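Local coordinates for protein fructose-1,6-bisphosphatase/inositol-1-monophosphatase (Thermotoga maritima, PDB 2P3N) that hydrolyses the phosphate ester of inositol 1-phosphate and the 1-phosphate of fructose 1,6-bisphosphate, using magnesium ions, at residues 37-50 with 77-89. Sequence-based numbering, arbitrary orientation.
Sequences IVTEIDREAQRMIV and IIDPIDGTINFVH. With MG (magnesium ion), chain E.
Asp42 OD1 is gripped twice: Thr84 OG1 donates to its syn lone pair at 2.7 Å, and a water bound to the magnesium ion donates to it as well. That same water accepts from Ile81 N, while a second metal water donates to Thr84 OG1, so the carboxylate acts in the second shell of the ion. Its other oxygen, Asp42 OD2, faces back to its own segment: N of the N-cap Thr39 donates to it from above the carboxylate plane, a capping box starting helix 40-56, and Thr39 OG1 meets it nearly along its C-O axis at 2.5 Å. With an alanine in place of Asp42, the Thr84 hydroxyl and the metal water would probably lose their shared acceptor, and Thr39 N its capping partner. The metal is held by Asp79 OD2 at 2.2 Å and the carbonyl Ile81 O at 2.1 Å, with Glu65 adding a further ligand and three waters completing six. Asp79 and Ile81 belong to the Asp-Pro-Ile-Asp-Gly-Thr signature of inositol monophosphatases. Pro80 CB lies against Asp42 O and Gln46 CB. A chi1 of -55° sets Thr84 OG1 beside its backbone N, facing Asp42, and leaves Thr84 CG2 4.0 Å from Thr39 CG2; Val88 CG2 touches both Thr39 CG2 and Ile37 CD1. Ile81 CD1 sits over the centre of the Phe87 ring, 3.9 Å above its plane, with Ile41 CG2 near CZ. Ile78 CD1 meets Ile49 CG2 and Val50 CG2, where helix 40-56 packs on strand 74-79 beside strands 61-64 and 95-102, while helix 84-89 borders a neighbouring subunit, Ile85 packing on Arg170 of that subunit.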
loop_
_atom_site.group_PDB
_atom_site.type_symbol
_atom_site.label_atom_id
_atom_site.label_comp_id
_atom_site.label_asym_id
_atom_site.label_seq_id
_atom_site.Cartn_x
_atom_site.Cartn_y
_atom_site.Cartn_z
ATOM N N ILE A 37 2.640 24.208 15.556
ATOM C CA ILE A 37 2.830 23.239 16.627
ATOM C C ILE A 37 3.933 22.207 16.390
ATOM O O ILE A 37 4.470 22.061 15.290
ATOM C CB ILE A 37 1.529 22.458 16.885
ATOM C CG1 ILE A 37 1.111 21.741 15.595
ATOM C CG2 ILE A 37 0.438 23.398 17.369
ATOM C CD1 ILE A 37 0.045 20.683 15.781
ATOM N N VAL A 38 4.255 21.486 17.452
ATOM C CA VAL A 38 5.258 20.445 17.401
ATOM C C VAL A 38 4.800 19.398 18.410
ATOM O O VAL A 38 4.038 19.711 19.344
ATOM C CB VAL A 38 6.673 20.985 17.787
ATOM C CG1 VAL A 38 6.666 21.522 19.221
ATOM C CG2 VAL A 38 7.720 19.882 17.632
ATOM N N THR A 39 5.238 18.154 18.212
ATOM C CA THR A 39 4.880 17.074 19.117
ATOM C C THR A 39 6.139 16.349 19.560
ATOM O O THR A 39 7.240 16.665 19.109
ATOM C CB THR A 39 3.912 16.063 18.442
ATOM O OG1 THR A 39 4.619 15.268 17.475
ATOM C CG2 THR A 39 2.791 16.804 17.747
ATOM N N GLU A 40 5.965 15.381 20.451
ATOM C CA GLU A 40 7.078 14.595 20.948
ATOM C C GLU A 40 7.553 13.622 19.866
ATOM O O GLU A 40 8.686 13.126 19.918
ATOM C CB GLU A 40 6.659 13.816 22.200
ATOM C CG GLU A 40 7.808 13.084 22.899
ATOM C CD GLU A 40 8.868 14.036 23.457
ATOM O OE1 GLU A 40 10.000 13.577 23.751
ATOM O OE2 GLU A 40 8.565 15.243 23.604
ATOM N N ILE A 41 6.695 13.349 18.881
ATOM C CA ILE A 41 7.076 12.436 17.806
ATOM C C ILE A 41 7.931 13.167 16.768
ATOM O O ILE A 41 8.737 12.542 16.078
ATOM C CB ILE A 41 5.845 11.798 17.135
ATOM C CG1 ILE A 41 5.038 11.016 18.169
ATOM C CG2 ILE A 41 6.286 10.794 16.090
ATOM C CD1 ILE A 41 4.475 11.853 19.276
ATOM N N ASP A 42 7.758 14.486 16.663
ATOM C CA ASP A 42 8.570 15.284 15.743
ATOM C C ASP A 42 10.018 15.100 16.219
ATOM O O ASP A 42 10.927 14.845 15.425
ATOM C CB ASP A 42 8.207 16.778 15.832
ATOM C CG ASP A 42 6.838 17.109 15.219
ATOM O OD1 ASP A 42 6.794 17.744 14.139
ATOM O OD2 ASP A 42 5.806 16.744 15.814
ATOM N N ARG A 43 10.205 15.216 17.537
ATOM C CA ARG A 43 11.518 15.086 18.181
ATOM C C ARG A 43 12.089 13.679 18.144
ATOM O O ARG A 43 13.273 13.480 17.910
ATOM C CB ARG A 43 11.443 15.505 19.648
ATOM C CG ARG A 43 11.023 16.926 19.904
ATOM C CD ARG A 43 11.080 17.196 21.403
ATOM N NE ARG A 43 10.553 18.512 21.759
ATOM C CZ ARG A 43 9.262 18.813 21.801
ATOM N NH1 ARG A 43 8.357 17.886 21.514
ATOM N NH2 ARG A 43 8.874 20.042 22.120
ATOM N N GLU A 44 11.245 12.702 18.421
ATOM C CA GLU A 44 11.676 11.321 18.419
ATOM C C GLU A 44 12.110 10.942 17.007
ATOM O O GLU A 44 13.092 10.225 16.821
ATOM C CB GLU A 44 10.518 10.454 18.909
ATOM C CG GLU A 44 10.743 8.970 18.845
ATOM C CD GLU A 44 9.657 8.208 19.576
ATOM O OE1 GLU A 44 8.500 8.679 19.590
ATOM O OE2 GLU A 44 9.964 7.136 20.130
ATOM N N ALA A 45 11.383 11.447 16.015
ATOM C CA ALA A 45 11.686 11.171 14.623
ATOM C C ALA A 45 12.995 11.843 14.255
ATOM O O ALA A 45 13.809 11.287 13.515
ATOM C CB ALA A 45 10.571 11.687 13.733
ATOM N N GLN A 46 13.196 13.044 14.787
ATOM C CA GLN A 46 14.407 13.794 14.515
ATOM C C GLN A 46 15.615 13.147 15.161
ATOM O O GLN A 46 16.711 13.167 14.592
ATOM C CB GLN A 46 14.278 15.215 15.032
ATOM C CG GLN A 46 15.369 16.119 14.498
ATOM C CD GLN A 46 15.275 17.515 15.046
ATOM O OE1 GLN A 46 15.901 17.834 16.058
ATOM N NE2 GLN A 46 14.473 18.360 14.393
ATOM N N ARG A 47 15.421 12.587 16.356
ATOM C CA ARG A 47 16.518 11.927 17.072
ATOM C C ARG A 47 16.929 10.715 16.266
ATOM O O ARG A 47 18.114 10.489 16.002
ATOM C CB ARG A 47 16.095 11.461 18.471
ATOM C CG ARG A 47 15.765 12.569 19.450
ATOM C CD ARG A 47 15.662 12.019 20.870
ATOM N NE ARG A 47 15.015 12.952 21.794
ATOM C CZ ARG A 47 13.702 13.165 21.848
ATOM N NH1 ARG A 47 12.887 12.511 21.030
ATOM N NH2 ARG A 47 13.200 14.028 22.724
ATOM N N MET A 48 15.929 9.934 15.877
ATOM C CA MET A 48 16.173 8.740 15.096
ATOM C C MET A 48 17.042 9.077 13.877
ATOM O O MET A 48 18.049 8.409 13.617
ATOM C CB MET A 48 14.840 8.118 14.671
ATOM C CG MET A 48 14.982 6.707 14.129
ATOM S SD MET A 48 13.480 5.696 14.209
ATOM C CE MET A 48 13.736 4.774 15.737
ATOM N N ILE A 49 16.670 10.136 13.159
ATOM C CA ILE A 49 17.408 10.547 11.969
ATOM C C ILE A 49 18.803 11.105 12.288
ATOM O O ILE A 49 19.815 10.585 11.813
ATOM C CB ILE A 49 16.612 11.615 11.154
ATOM C CG1 ILE A 49 15.280 11.036 10.665
ATOM C CG2 ILE A 49 17.435 12.087 9.956
ATOM C CD1 ILE A 49 14.354 12.075 10.019
ATOM N N VAL A 50 18.834 12.167 13.091
ATOM C CA VAL A 50 20.072 12.832 13.485
ATOM C C VAL A 50 21.131 11.882 14.005
ATOM O O VAL A 50 22.319 12.074 13.762
ATOM C CB VAL A 50 19.808 13.860 14.582
ATOM C CG1 VAL A 50 21.131 14.290 15.210
ATOM C CG2 VAL A 50 19.055 15.055 14.000
ATOM N N ILE A 77 20.041 19.070 6.049
ATOM C CA ILE A 77 18.877 19.777 6.566
ATOM C C ILE A 77 17.717 18.803 6.739
ATOM O O ILE A 77 17.281 18.133 5.797
ATOM C CB ILE A 77 18.484 20.945 5.660
ATOM C CG1 ILE A 77 19.717 21.827 5.410
ATOM C CG2 ILE A 77 17.392 21.752 6.327
ATOM C CD1 ILE A 77 19.434 23.086 4.632
ATOM N N ILE A 78 17.213 18.750 7.964
ATOM C CA ILE A 78 16.168 17.812 8.335
ATOM C C ILE A 78 14.863 18.394 8.824
ATOM O O ILE A 78 14.841 19.306 9.640
ATOM C CB ILE A 78 16.696 16.890 9.460
ATOM C CG1 ILE A 78 17.962 16.181 8.979
ATOM C CG2 ILE A 78 15.610 15.924 9.926
ATOM C CD1 ILE A 78 18.830 15.682 10.108
ATOM N N ASP A 79 13.768 17.866 8.306
ATOM C CA ASP A 79 12.465 18.259 8.794
ATOM C C ASP A 79 11.861 16.925 9.225
ATOM O O ASP A 79 11.414 16.131 8.392
ATOM C CB ASP A 79 11.604 18.932 7.727
ATOM C CG ASP A 79 10.335 19.545 8.321
ATOM O OD1 ASP A 79 9.768 20.491 7.732
ATOM O OD2 ASP A 79 9.904 19.072 9.390
ATOM N N PRO A 80 11.884 16.646 10.540
ATOM C CA PRO A 80 11.335 15.396 11.071
ATOM C C PRO A 80 9.884 15.133 10.639
ATOM O O PRO A 80 9.520 13.998 10.348
ATOM C CB PRO A 80 11.505 15.561 12.587
ATOM C CG PRO A 80 11.454 17.065 12.782
ATOM C CD PRO A 80 12.300 17.545 11.635
ATOM N N ILE A 81 9.053 16.169 10.608
ATOM C CA ILE A 81 7.669 16.000 10.168
ATOM C C ILE A 81 7.213 17.264 9.491
ATOM O O ILE A 81 6.926 18.255 10.156
ATOM C CB ILE A 81 6.667 15.728 11.322
ATOM C CG1 ILE A 81 6.997 14.412 12.028
ATOM C CG2 ILE A 81 5.257 15.662 10.751
ATOM C CD1 ILE A 81 6.084 14.075 13.187
ATOM N N ASP A 82 7.162 17.238 8.165
ATOM C CA ASP A 82 6.708 18.402 7.424
ATOM C C ASP A 82 5.199 18.233 7.258
ATOM O O ASP A 82 4.736 17.443 6.443
ATOM C CB ASP A 82 7.414 18.475 6.066
ATOM C CG ASP A 82 7.038 19.721 5.276
ATOM O OD1 ASP A 82 7.615 19.937 4.188
ATOM O OD2 ASP A 82 6.165 20.484 5.739
ATOM N N GLY A 83 4.434 18.963 8.056
ATOM C CA GLY A 83 2.989 18.845 7.989
ATOM C C GLY A 83 2.510 18.245 9.300
ATOM O O GLY A 83 1.673 17.341 9.321
ATOM N N THR A 84 3.053 18.762 10.400
ATOM C CA THR A 84 2.723 18.290 11.738
ATOM C C THR A 84 1.234 18.408 12.078
ATOM O O THR A 84 0.693 17.587 12.836
ATOM C CB THR A 84 3.557 19.043 12.799
ATOM O OG1 THR A 84 4.953 18.923 12.480
ATOM C CG2 THR A 84 3.308 18.461 14.181
ATOM N N ILE A 85 0.568 19.415 11.516
ATOM C CA ILE A 85 -0.860 19.607 11.771
ATOM C C ILE A 85 -1.623 18.442 11.163
ATOM O O ILE A 85 -2.447 17.815 11.822
ATOM C CB ILE A 85 -1.359 20.936 11.160
ATOM C CG1 ILE A 85 -0.762 22.110 11.940
ATOM C CG2 ILE A 85 -2.881 20.978 11.159
ATOM C CD1 ILE A 85 -1.050 23.469 11.348
ATOM N N ASN A 86 -1.341 18.162 9.895
ATOM C CA ASN A 86 -1.978 17.056 9.199
ATOM C C ASN A 86 -1.717 15.786 9.991
ATOM O O ASN A 86 -2.640 15.036 10.323
ATOM C CB ASN A 86 -1.372 16.902 7.808
ATOM C CG ASN A 86 -2.020 17.795 6.790
ATOM O OD1 ASN A 86 -1.578 17.861 5.646
ATOM N ND2 ASN A 86 -3.081 18.484 7.191
ATOM N N PHE A 87 -0.436 15.565 10.282
ATOM C CA PHE A 87 0.026 14.407 11.035
ATOM C C PHE A 87 -0.813 14.182 12.297
ATOM O O PHE A 87 -1.191 13.055 12.620
ATOM C CB PHE A 87 1.500 14.599 11.422
ATOM C CG PHE A 87 2.046 13.479 12.250
ATOM C CD1 PHE A 87 2.336 12.246 11.670
ATOM C CD2 PHE A 87 2.180 13.621 13.628
ATOM C CE1 PHE A 87 2.743 11.171 12.447
ATOM C CE2 PHE A 87 2.585 12.556 14.417
ATOM C CZ PHE A 87 2.865 11.325 13.826
ATOM N N VAL A 88 -1.092 15.270 13.007
ATOM C CA VAL A 88 -1.876 15.227 14.237
ATOM C C VAL A 88 -3.350 14.915 14.003
ATOM O O VAL A 88 -3.947 14.154 14.754
ATOM C CB VAL A 88 -1.757 16.576 15.009
ATOM C CG1 VAL A 88 -2.850 16.693 16.063
ATOM C CG2 VAL A 88 -0.392 16.662 15.675
ATOM N N HIS A 89 -3.936 15.484 12.962
ATOM C CA HIS A 89 -5.350 15.250 12.711
ATOM C C HIS A 89 -5.639 13.955 11.991
ATOM O O HIS A 89 -6.786 13.503 11.950
ATOM C CB HIS A 89 -5.957 16.429 11.952
ATOM C CG HIS A 89 -6.170 17.638 12.812
ATOM N ND1 HIS A 89 -7.405 18.221 12.982
ATOM C CD2 HIS A 89 -5.309 18.355 13.570
ATOM C CE1 HIS A 89 -7.296 19.244 13.809
ATOM N NE2 HIS A 89 -6.034 19.348 14.180
HETATM MG MG MG E . 8.222 19.803 10.552
HETATM O O HOH W 1 8.764 18.561 12.364
HETATM O O HOH W 2 7.552 21.340 9.271
HETATM O O HOH W 3 6.824 20.611 11.623
#